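Local coordinates for protein acetylornithine aminotransferase (Aquifex aeolicus, PDB 2EH6) that catalyses the reversible, pyridoxal phosphate-dependent transamination between N(2)-acetyl-L-ornithine and 2-oxoglutarate, which forms acetylornithine in arginine biosynthesis, at residues G217-Y225 with V285-R296; L319-K330 with C345-P356. All coordinates share one frame; numbering follows the deposited sequence.

Contact 1: G217-Y225 with V285-R296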
loop_
_atom_site.group_PDB
_atom_site.type_symbol
_atom_site.label_atom_id
_atom_site.label_comp_id
_atom_site.label_asym_id
_atom_site.label_seq_id
_atom_site.Cartn_x
_atom_site.Cartn_y
_atom_site.Cartn_z
ATOM N N GLY A 217 -9.344 13.833 -5.920
ATOM C CA GLY A 217 -9.331 14.434 -4.600
ATOM C C GLY A 217 -8.225 15.399 -4.225
ATOM O O GLY A 217 -7.206 15.534 -4.913
ATOM N N ILE A 218 -8.458 16.074 -3.106
ATOM C CA ILE A 218 -7.526 17.030 -2.528
ATOM C C ILE A 218 -7.179 18.210 -3.440
ATOM O O ILE A 218 -6.005 18.484 -3.706
ATOM C CB ILE A 218 -6.231 16.315 -2.063
ATOM C CG1 ILE A 218 -6.575 14.963 -1.409
ATOM C CG2 ILE A 218 -5.492 17.176 -1.047
ATOM C CD1 ILE A 218 -7.539 15.044 -0.211
ATOM N N GLY A 219 -8.220 18.894 -3.919
ATOM C CA GLY A 219 -8.060 20.078 -4.753
ATOM C C GLY A 219 -7.777 19.972 -6.242
ATOM O O GLY A 219 -7.867 20.975 -6.957
ATOM N N ARG A 220 -7.443 18.781 -6.723
ATOM C CA ARG A 220 -7.119 18.591 -8.136
ATOM C C ARG A 220 -8.088 19.234 -9.136
ATOM O O ARG A 220 -7.656 19.761 -10.162
ATOM C CB ARG A 220 -6.981 17.090 -8.438
ATOM C CG ARG A 220 -6.797 16.740 -9.913
ATOM C CD ARG A 220 -5.607 17.459 -10.547
ATOM N NE ARG A 220 -4.336 17.155 -9.900
ATOM C CZ ARG A 220 -3.176 17.703 -10.259
ATOM N NH1 ARG A 220 -3.141 18.570 -11.257
ATOM N NH2 ARG A 220 -2.060 17.403 -9.610
ATOM N N THR A 221 -9.387 19.203 -8.850
ATOM C CA THR A 221 -10.360 19.774 -9.781
ATOM C C THR A 221 -10.879 21.177 -9.433
ATOM O O THR A 221 -11.784 21.681 -10.099
ATOM C CB THR A 221 -11.583 18.843 -9.954
ATOM O OG1 THR A 221 -12.361 18.843 -8.750
ATOM C CG2 THR A 221 -11.130 17.425 -10.265
ATOM N N GLY A 222 -10.317 21.812 -8.411
ATOM C CA GLY A 222 -10.783 23.144 -8.058
ATOM C C GLY A 222 -11.538 23.186 -6.742
ATOM O O GLY A 222 -11.683 24.245 -6.133
ATOM N N GLU A 223 -12.037 22.031 -6.313
ATOM C CA GLU A 223 -12.751 21.909 -5.046
ATOM C C GLU A 223 -11.976 20.876 -4.242
ATOM O O GLU A 223 -11.300 20.028 -4.823
ATOM C CB GLU A 223 -14.183 21.418 -5.269
ATOM C CG GLU A 223 -15.097 22.407 -5.983
ATOM C CD GLU A 223 -15.197 23.740 -5.262
ATOM O OE1 GLU A 223 -15.240 23.742 -4.013
ATOM O OE2 GLU A 223 -15.243 24.784 -5.946
ATOM N N PHE A 224 -12.063 20.937 -2.917
ATOM C CA PHE A 224 -11.332 19.979 -2.102
ATOM C C PHE A 224 -11.636 18.556 -2.580
ATOM O O PHE A 224 -10.721 17.774 -2.839
ATOM C CB PHE A 224 -11.693 20.126 -0.630
ATOM C CG PHE A 224 -10.673 19.529 0.286
ATOM C CD1 PHE A 224 -9.489 20.208 0.560
ATOM C CD2 PHE A 224 -10.862 18.262 0.825
ATOM C CE1 PHE A 224 -8.503 19.629 1.357
ATOM C CE2 PHE A 224 -9.884 17.675 1.620
ATOM C CZ PHE A 224 -8.703 18.358 1.887
ATOM N N TYR A 225 -12.922 18.225 -2.680
ATOM C CA TYR A 225 -13.351 16.922 -3.183
ATOM C C TYR A 225 -14.120 17.217 -4.463
ATOM O O TYR A 225 -14.971 18.101 -4.481
ATOM C CB TYR A 225 -14.273 16.215 -2.189
ATOM C CG TYR A 225 -13.636 15.914 -0.858
ATOM C CD1 TYR A 225 -12.432 15.209 -0.777
ATOM C CD2 TYR A 225 -14.249 16.311 0.327
ATOM C CE1 TYR A 225 -11.859 14.907 0.448
ATOM C CE2 TYR A 225 -13.687 16.015 1.557
ATOM C CZ TYR A 225 -12.493 15.311 1.612
ATOM O OH TYR A 225 -11.951 15.004 2.830
ATOM N N VAL A 285 -3.051 19.267 3.151
ATOM C CA VAL A 285 -4.435 19.684 3.317
ATOM C C VAL A 285 -4.558 21.169 3.659
ATOM O O VAL A 285 -5.408 21.861 3.100
ATOM C CB VAL A 285 -5.145 18.822 4.377
ATOM C CG1 VAL A 285 -6.521 19.402 4.688
ATOM C CG2 VAL A 285 -5.296 17.389 3.840
ATOM N N ASP A 286 -3.710 21.666 4.553
ATOM C CA ASP A 286 -3.764 23.079 4.912
ATOM C C ASP A 286 -3.387 23.962 3.729
ATOM O O ASP A 286 -4.054 24.961 3.448
ATOM C CB ASP A 286 -2.827 23.388 6.084
ATOM C CG ASP A 286 -3.322 22.814 7.395
ATOM O OD1 ASP A 286 -4.527 22.495 7.487
ATOM O OD2 ASP A 286 -2.508 22.697 8.337
ATOM N N GLU A 287 -2.317 23.593 3.030
ATOM C CA GLU A 287 -1.869 24.376 1.884
ATOM C C GLU A 287 -2.841 24.330 0.719
ATOM O O GLU A 287 -3.101 25.347 0.078
ATOM C CB GLU A 287 -0.491 23.895 1.420
ATOM C CG GLU A 287 0.600 24.090 2.459
ATOM C CD GLU A 287 0.767 25.547 2.848
ATOM O OE1 GLU A 287 1.075 26.363 1.957
ATOM O OE2 GLU A 287 0.587 25.877 4.039
ATOM N N VAL A 288 -3.378 23.149 0.442
ATOM C CA VAL A 288 -4.306 22.978 -0.667
ATOM C C VAL A 288 -5.593 23.783 -0.526
ATOM O O VAL A 288 -6.064 24.368 -1.494
ATOM C CB VAL A 288 -4.667 21.486 -0.862
ATOM C CG1 VAL A 288 -5.886 21.350 -1.767
ATOM C CG2 VAL A 288 -3.481 20.749 -1.475
ATOM N N GLU A 289 -6.173 23.818 0.666
ATOM C CA GLU A 289 -7.406 24.572 0.819
ATOM C C GLU A 289 -7.179 26.056 0.538
ATOM O O GLU A 289 -8.092 26.751 0.110
ATOM C CB GLU A 289 -8.010 24.355 2.210
ATOM C CG GLU A 289 -7.074 24.578 3.362
ATOM C CD GLU A 289 -7.678 24.113 4.672
ATOM O OE1 GLU A 289 -8.099 22.936 4.741
ATOM O OE2 GLU A 289 -7.731 24.915 5.630
ATOM N N LYS A 290 -5.956 26.531 0.756
ATOM C CA LYS A 290 -5.625 27.932 0.491
ATOM C C LYS A 290 -5.420 28.152 -1.008
ATOM O O LYS A 290 -5.532 29.274 -1.503
ATOM C CB LYS A 290 -4.340 28.330 1.219
ATOM C CG LYS A 290 -4.390 28.216 2.734
ATOM C CD LYS A 290 -3.032 28.561 3.329
ATOM C CE LYS A 290 -2.974 28.262 4.818
ATOM N NZ LYS A 290 -1.621 28.551 5.376
ATOM N N LEU A 291 -5.122 27.071 -1.722
ATOM C CA LEU A 291 -4.870 27.118 -3.161
ATOM C C LEU A 291 -6.093 26.922 -4.049
ATOM O O LEU A 291 -6.043 27.211 -5.247
ATOM C CB LEU A 291 -3.827 26.056 -3.534
ATOM C CG LEU A 291 -2.375 26.277 -3.108
ATOM C CD1 LEU A 291 -1.595 24.975 -3.263
ATOM C CD2 LEU A 291 -1.755 27.388 -3.950
ATOM N N LEU A 292 -7.185 26.430 -3.473
ATOM C CA LEU A 292 -8.397 26.169 -4.243
ATOM C C LEU A 292 -8.782 27.286 -5.219
ATOM O O LEU A 292 -8.984 27.034 -6.412
ATOM C CB LEU A 292 -9.562 25.844 -3.298
ATOM C CG LEU A 292 -9.373 24.563 -2.468
ATOM C CD1 LEU A 292 -10.627 24.287 -1.641
ATOM C CD2 LEU A 292 -9.087 23.380 -3.401
ATOM N N PRO A 293 -8.889 28.533 -4.734
ATOM C CA PRO A 293 -9.253 29.611 -5.659
ATOM C C PRO A 293 -8.241 29.705 -6.808
ATOM O O PRO A 293 -8.618 29.913 -7.963
ATOM C CB PRO A 293 -9.238 30.849 -4.767
ATOM C CG PRO A 293 -9.605 30.297 -3.418
ATOM C CD PRO A 293 -8.778 29.039 -3.355
ATOM N N HIS A 294 -6.960 29.540 -6.485
ATOM C CA HIS A 294 -5.906 29.599 -7.496
ATOM C C HIS A 294 -6.031 28.457 -8.496
ATOM O O HIS A 294 -5.892 28.661 -9.703
ATOM C CB HIS A 294 -4.527 29.546 -6.843
ATOM C CG HIS A 294 -4.166 30.789 -6.093
ATOM N ND1 HIS A 294 -2.963 30.936 -5.434
ATOM C CD2 HIS A 294 -4.848 31.940 -5.893
ATOM C CE1 HIS A 294 -2.923 32.124 -4.857
ATOM N NE2 HIS A 294 -4.055 32.754 -5.121
ATOM N N VAL A 295 -6.282 27.253 -7.990
ATOM C CA VAL A 295 -6.443 26.089 -8.853
ATOM C C VAL A 295 -7.540 26.367 -9.875
ATOM O O VAL A 295 -7.372 26.117 -11.067
ATOM C CB VAL A 295 -6.820 24.838 -8.026
ATOM C CG1 VAL A 295 -7.153 23.679 -8.946
ATOM C CG2 VAL A 295 -5.669 24.470 -7.100
ATOM N N ARG A 296 -8.664 26.892 -9.396
ATOM C CA ARG A 296 -9.793 27.204 -10.264
ATOM C C ARG A 296 -9.445 28.227 -11.338
ATOM O O ARG A 296 -9.784 28.040 -12.507
ATOM C CB ARG A 296 -10.979 27.723 -9.438
ATOM C CG ARG A 296 -11.679 26.655 -8.597
ATOM C CD ARG A 296 -13.021 27.160 -8.062
ATOM N NE ARG A 296 -12.873 28.194 -7.040
ATOM C CZ ARG A 296 -12.722 27.952 -5.740
ATOM N NH1 ARG A 296 -12.698 26.705 -5.291
ATOM N NH2 ARG A 296 -12.607 28.960 -4.884
#
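The looped backbone of 217-225 lies against the kinked helix 285-296, and it comes closest where Gly222 faces Arg296, their CA atoms 4.7 Å apart. Two consecutive beta turns shape the loop, a type I' turn from Gly217 to Arg220 and a type I turn from Gly219 to Gly222. Glycines bring its main chain down onto the helix: a CB on Gly219 would clash with Val288 CG1, and one on Gly222 would be tight against Arg296 CG. Leu292 CD2 rests 3.7 Å from Gly219 CA, while CD1 of the same side chain reaches the backbone N of Phe224. Val295 touches with its CG1 branch, turned anti to its own backbone N and 3.4 Å from Gly219 O. At the other end of the interface the Phe224 and Val285 side chains cross at about a right angle, with Phe224 CZ 3.7 Å from Val285 CG1. Ile218 also crosses Val288 at about a right angle, CG2 against CG2.

In this class-III aminotransferase the loop follows strand 208-212 of the sheet that carries the cofactor-binding Asp212 and precedes strand 236-239, and Ile218 packs on Leu239 of that second strand. Helix 275-308 packs against a loop that begins shortly after the residues Asp212 to Gln215, which are inferred to bind the cofactor.

The polar end of the interface belongs to Arg296. Its NH1 donates to Gly222 O at 2.8 Å, approaching nearly along the C=O axis although the N-H...O angle is a bent 130°. The same NH1 forms a salt bridge with Glu223 OE2 at 3.3 Å, the carboxylate and guanidinium planes only 10° apart. A bend at chi3 (-70°) folds the guanidinium back so that one face lies over Leu292 O and Pro293 CA of its own helix.

Contact 2: L319-K330 with C345-P356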
loop_
_atom_site.group_PDB
_atom_site.type_symbol
_atom_site.label_atom_id
_atom_site.label_comp_id
_atom_site.label_asym_id
_atom_site.label_seq_id
_atom_site.Cartn_x
_atom_site.Cartn_y
_atom_site.Cartn_z
ATOM N N LEU A 319 -7.429 21.567 -12.560
ATOM C CA LEU A 319 -6.112 21.236 -13.085
ATOM C C LEU A 319 -6.001 19.760 -13.459
ATOM O O LEU A 319 -4.915 19.170 -13.434
ATOM C CB LEU A 319 -5.004 21.635 -12.097
ATOM C CG LEU A 319 -4.756 23.149 -12.002
ATOM C CD1 LEU A 319 -3.655 23.450 -11.000
ATOM C CD2 LEU A 319 -4.379 23.684 -13.378
ATOM N N MET A 320 -7.145 19.162 -13.773
ATOM C CA MET A 320 -7.186 17.785 -14.238
ATOM C C MET A 320 -7.764 17.949 -15.635
ATOM O O MET A 320 -8.981 17.888 -15.834
ATOM C CB MET A 320 -8.113 16.905 -13.404
ATOM C CG MET A 320 -8.034 15.444 -13.842
ATOM S SD MET A 320 -9.147 14.315 -13.004
ATOM C CE MET A 320 -8.438 14.286 -11.429
ATOM N N LEU A 321 -6.884 18.172 -16.602
ATOM C CA LEU A 321 -7.330 18.401 -17.966
ATOM C C LEU A 321 -6.782 17.402 -18.966
ATOM O O LEU A 321 -5.750 16.777 -18.741
ATOM C CB LEU A 321 -6.942 19.823 -18.388
ATOM C CG LEU A 321 -7.513 20.943 -17.513
ATOM C CD1 LEU A 321 -6.838 22.264 -17.847
ATOM C CD2 LEU A 321 -9.014 21.037 -17.723
ATOM N N GLY A 322 -7.489 17.268 -20.081
ATOM C CA GLY A 322 -7.063 16.358 -21.121
ATOM C C GLY A 322 -7.343 16.935 -22.491
ATOM O O GLY A 322 -8.260 17.737 -22.667
ATOM N N LEU A 323 -6.533 16.537 -23.464
ATOM C CA LEU A 323 -6.695 16.988 -24.838
ATOM C C LEU A 323 -6.779 15.728 -25.683
ATOM O O LEU A 323 -5.788 15.017 -25.857
ATOM C CB LEU A 323 -5.497 17.843 -25.270
ATOM C CG LEU A 323 -5.483 18.376 -26.707
ATOM C CD1 LEU A 323 -6.720 19.225 -26.973
ATOM C CD2 LEU A 323 -4.221 19.196 -26.921
ATOM N N GLU A 324 -7.975 15.441 -26.183
ATOM C CA GLU A 324 -8.190 14.261 -27.005
ATOM C C GLU A 324 -7.764 14.551 -28.439
ATOM O O GLU A 324 -8.394 15.346 -29.136
ATOM C CB GLU A 324 -9.665 13.861 -26.965
ATOM C CG GLU A 324 -9.965 12.547 -27.655
ATOM C CD GLU A 324 -11.424 12.162 -27.544
ATOM O OE1 GLU A 324 -11.947 12.138 -26.409
ATOM O OE2 GLU A 324 -12.046 11.877 -28.590
ATOM N N LEU A 325 -6.689 13.901 -28.874
ATOM C CA LEU A 325 -6.174 14.102 -30.216
ATOM C C LEU A 325 -6.829 13.172 -31.226
ATOM O O LEU A 325 -7.557 12.250 -30.864
ATOM C CB LEU A 325 -4.659 13.895 -30.232
ATOM C CG LEU A 325 -3.861 14.741 -29.236
ATOM C CD1 LEU A 325 -2.390 14.383 -29.333
ATOM C CD2 LEU A 325 -4.079 16.220 -29.521
ATOM N N GLU A 326 -6.556 13.427 -32.498
ATOM C CA GLU A 326 -7.108 12.630 -33.582
ATOM C C GLU A 326 -6.394 11.285 -33.665
ATOM O O GLU A 326 -6.993 10.274 -34.034
ATOM C CB GLU A 326 -6.955 13.390 -34.900
ATOM C CG GLU A 326 -7.628 12.734 -36.089
ATOM C CD GLU A 326 -7.528 13.583 -37.346
ATOM O OE1 GLU A 326 -8.031 14.729 -37.333
ATOM O OE2 GLU A 326 -6.945 13.104 -38.345
ATOM N N ARG A 327 -5.112 11.276 -33.313
ATOM C CA ARG A 327 -4.327 10.046 -33.355
ATOM C C ARG A 327 -3.613 9.791 -32.031
ATOM O O ARG A 327 -3.734 10.574 -31.088
ATOM C CB ARG A 327 -3.305 10.117 -34.494
ATOM C CG ARG A 327 -2.145 11.071 -34.244
ATOM C CD ARG A 327 -1.297 11.248 -35.498
ATOM N NE ARG A 327 0.017 11.811 -35.197
ATOM C CZ ARG A 327 0.990 11.148 -34.576
ATOM N NH1 ARG A 327 0.798 9.893 -34.190
ATOM N NH2 ARG A 327 2.156 11.739 -34.339
ATOM N N GLU A 328 -2.870 8.690 -31.970
ATOM C CA GLU A 328 -2.137 8.316 -30.765
ATOM C C GLU A 328 -1.249 9.448 -30.253
ATOM O O GLU A 328 -0.590 10.132 -31.036
ATOM C CB GLU A 328 -1.297 7.069 -31.047
ATOM C CG GLU A 328 -2.131 5.819 -31.271
ATOM C CD GLU A 328 -1.325 4.673 -31.847
ATOM O OE1 GLU A 328 -0.222 4.392 -31.328
ATOM O OE2 GLU A 328 -1.799 4.046 -32.820
ATOM N N CYS A 329 -1.240 9.650 -28.936
ATOM C CA CYS A 329 -0.431 10.706 -28.339
ATOM C C CYS A 329 0.936 10.230 -27.865
ATOM O O CYS A 329 1.674 10.970 -27.217
ATOM C CB CYS A 329 -1.179 11.380 -27.175
ATOM S SG CYS A 329 -2.110 10.356 -25.976
ATOM N N LYS A 330 1.271 8.993 -28.206
ATOM C CA LYS A 330 2.546 8.396 -27.834
ATOM C C LYS A 330 3.754 9.259 -28.212
ATOM O O LYS A 330 4.609 9.547 -27.373
ATOM C CB LYS A 330 2.670 7.015 -28.494
ATOM C CG LYS A 330 4.024 6.342 -28.338
ATOM C CD LYS A 330 4.091 5.047 -29.144
ATOM C CE LYS A 330 5.478 4.418 -29.078
ATOM N NZ LYS A 330 5.591 3.190 -29.929
ATOM N N CYS A 345 0.261 10.575 -21.776
ATOM C CA CYS A 345 -0.646 10.077 -22.801
ATOM C C CYS A 345 -1.402 8.889 -22.233
ATOM O O CYS A 345 -0.797 7.921 -21.773
ATOM C CB CYS A 345 0.139 9.647 -24.042
ATOM S SG CYS A 345 -0.850 8.882 -25.377
ATOM N N THR A 346 -2.727 8.966 -22.264
ATOM C CA THR A 346 -3.545 7.888 -21.738
ATOM C C THR A 346 -4.716 7.608 -22.680
ATOM O O THR A 346 -5.020 8.416 -23.561
ATOM C CB THR A 346 -4.060 8.249 -20.320
ATOM O OG1 THR A 346 -4.532 7.066 -19.666
ATOM C CG2 THR A 346 -5.182 9.277 -20.395
ATOM N N ALA A 347 -5.361 6.460 -22.499
ATOM C CA ALA A 347 -6.488 6.072 -23.342
ATOM C C ALA A 347 -6.070 6.152 -24.807
ATOM O O ALA A 347 -6.881 6.437 -25.686
ATOM C CB ALA A 347 -7.687 6.980 -23.080
ATOM N N GLY A 348 -4.784 5.917 -25.048
ATOM C CA GLY A 348 -4.248 5.933 -26.396
ATOM C C GLY A 348 -4.139 7.271 -27.104
ATOM O O GLY A 348 -3.105 7.567 -27.696
ATOM N N LYS A 349 -5.189 8.085 -27.047
ATOM C CA LYS A 349 -5.174 9.367 -27.745
ATOM C C LYS A 349 -5.409 10.602 -26.883
ATOM O O LYS A 349 -5.508 11.708 -27.406
ATOM C CB LYS A 349 -6.219 9.342 -28.865
ATOM C CG LYS A 349 -6.054 8.199 -29.852
ATOM C CD LYS A 349 -7.210 8.161 -30.844
ATOM C CE LYS A 349 -7.105 6.959 -31.770
ATOM N NZ LYS A 349 -8.327 6.805 -32.607
ATOM N N VAL A 350 -5.490 10.427 -25.572
ATOM C CA VAL A 350 -5.734 11.562 -24.697
ATOM C C VAL A 350 -4.505 12.027 -23.937
ATOM O O VAL A 350 -3.940 11.283 -23.134
ATOM C CB VAL A 350 -6.842 11.247 -23.660
ATOM C CG1 VAL A 350 -7.093 12.461 -22.774
ATOM C CG2 VAL A 350 -8.128 10.845 -24.377
ATOM N N LEU A 351 -4.078 13.255 -24.210
ATOM C CA LEU A 351 -2.952 13.824 -23.488
ATOM C C LEU A 351 -3.561 14.290 -22.177
ATOM O O LEU A 351 -4.547 15.027 -22.173
ATOM C CB LEU A 351 -2.358 15.017 -24.242
ATOM C CG LEU A 351 -1.414 14.685 -25.398
ATOM C CD1 LEU A 351 -1.000 15.969 -26.093
ATOM C CD2 LEU A 351 -0.191 13.947 -24.870
ATOM N N ARG A 352 -2.993 13.838 -21.065
ATOM C CA ARG A 352 -3.495 14.206 -19.750
ATOM C C ARG A 352 -2.506 15.155 -19.086
ATOM O O ARG A 352 -1.298 14.928 -19.132
ATOM C CB ARG A 352 -3.689 12.943 -18.896
ATOM C CG ARG A 352 -4.069 13.214 -17.452
ATOM C CD ARG A 352 -4.395 11.930 -16.695
ATOM N NE ARG A 352 -3.404 10.877 -16.907
ATOM C CZ ARG A 352 -3.324 9.769 -16.174
ATOM N NH1 ARG A 352 -4.173 9.570 -15.172
ATOM N NH2 ARG A 352 -2.404 8.853 -16.451
ATOM N N PHE A 353 -3.023 16.225 -18.489
ATOM C CA PHE A 353 -2.189 17.218 -17.818
ATOM C C PHE A 353 -2.540 17.253 -16.338
ATOM O O PHE A 353 -3.696 17.458 -15.976
ATOM C CB PHE A 353 -2.415 18.602 -18.436
ATOM C CG PHE A 353 -2.336 18.614 -19.937
ATOM C CD1 PHE A 353 -1.111 18.471 -20.587
ATOM C CD2 PHE A 353 -3.491 18.738 -20.703
ATOM C CE1 PHE A 353 -1.036 18.448 -21.978
ATOM C CE2 PHE A 353 -3.432 18.716 -22.097
ATOM C CZ PHE A 353 -2.199 18.571 -22.738
ATOM N N LEU A 354 -1.539 17.041 -15.488
ATOM C CA LEU A 354 -1.728 17.037 -14.041
ATOM C C LEU A 354 -0.603 17.813 -13.374
ATOM O O LEU A 354 0.157 17.269 -12.581
ATOM C CB LEU A 354 -1.731 15.597 -13.515
ATOM C CG LEU A 354 -2.887 14.703 -13.959
ATOM C CD1 LEU A 354 -2.592 13.253 -13.573
ATOM C CD2 LEU A 354 -4.180 15.191 -13.313
ATOM N N PRO A 355 -0.478 19.108 -13.692
ATOM C CA PRO A 355 0.588 19.904 -13.082
ATOM C C PRO A 355 0.398 20.058 -11.575
ATOM O O PRO A 355 -0.689 19.809 -11.048
ATOM C CB PRO A 355 0.472 21.235 -13.816
ATOM C CG PRO A 355 -1.006 21.335 -14.069
ATOM C CD PRO A 355 -1.325 19.940 -14.563
ATOM N N PRO A 356 1.459 20.457 -10.860
ATOM C CA PRO A 356 1.346 20.637 -9.408
ATOM C C PRO A 356 0.292 21.712 -9.188
ATOM O O PRO A 356 0.099 22.570 -10.048
ATOM C CB PRO A 356 2.747 21.094 -9.011
ATOM C CG PRO A 356 3.615 20.408 -10.033
ATOM C CD PRO A 356 2.849 20.657 -11.306
#
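Leu321 O accepts the backbone N-H of Phe353 (N to O 2.8 Å) in a nearly straight bond (171°) and also receives a CA-H...O contact from Arg352. The return bond, Leu321 N to Phe353 O, is weak. Leu323 and Leu351 form the next hydrogen-bonded pair of the antiparallel strands 320-324 and 350-353, neighbours in the sheet that runs from strand 12-18 to strand 313-317. Phe353 shares with Leu321, Leu323 and Leu351 a face packed against helix 275-308, where Leu321 touches Phe302 and Phe353 touches Leu306; its ring edge meets Leu323 CB, 3.9 Å from CE2. An alanine at Phe353 is likely to open a gap beside Leu323 and leave Phe302 without its ring partner. On the opposite face the Arg352 side chain comes to about 6 Å from the bound pyridoxal phosphate; NH2 hydrogen-bonds Asn344 OD1 and NH1, weakly, Gln215 OE1.

A disulfide, SG to SG 2.0 Å, ties Cys329 in the loop to Cys345 on strand 341-346. Cys329 CB lies 3.6 Å from Leu351 CD2, and Cys329 N donates to Gly348 O. Extended, Lys349 runs alongside the backbone, its CG 3.5 Å from Arg327 O.

From the N terminus the chain first reaches 217-225, just after strand 208-212 of the cofactor-binding sheet, and contact 1 closes a long loop when helix 275-308 packs back on it. That loop is complete before contact 2 opens, so the two stand in series and neither encloses nor crosses the other. Contact 2 closes a much shorter excursion, through helix 330-338 and strand 341-346, within the second seven-stranded sheet. Arg220 bridges them: its NH1 probably hydrogen-bonds Leu319 O and Pro355 O, one from each segment of contact 2, and its CG packs on Met320 CE. Helix 275-308 also serves both, touching Leu319 through Val295.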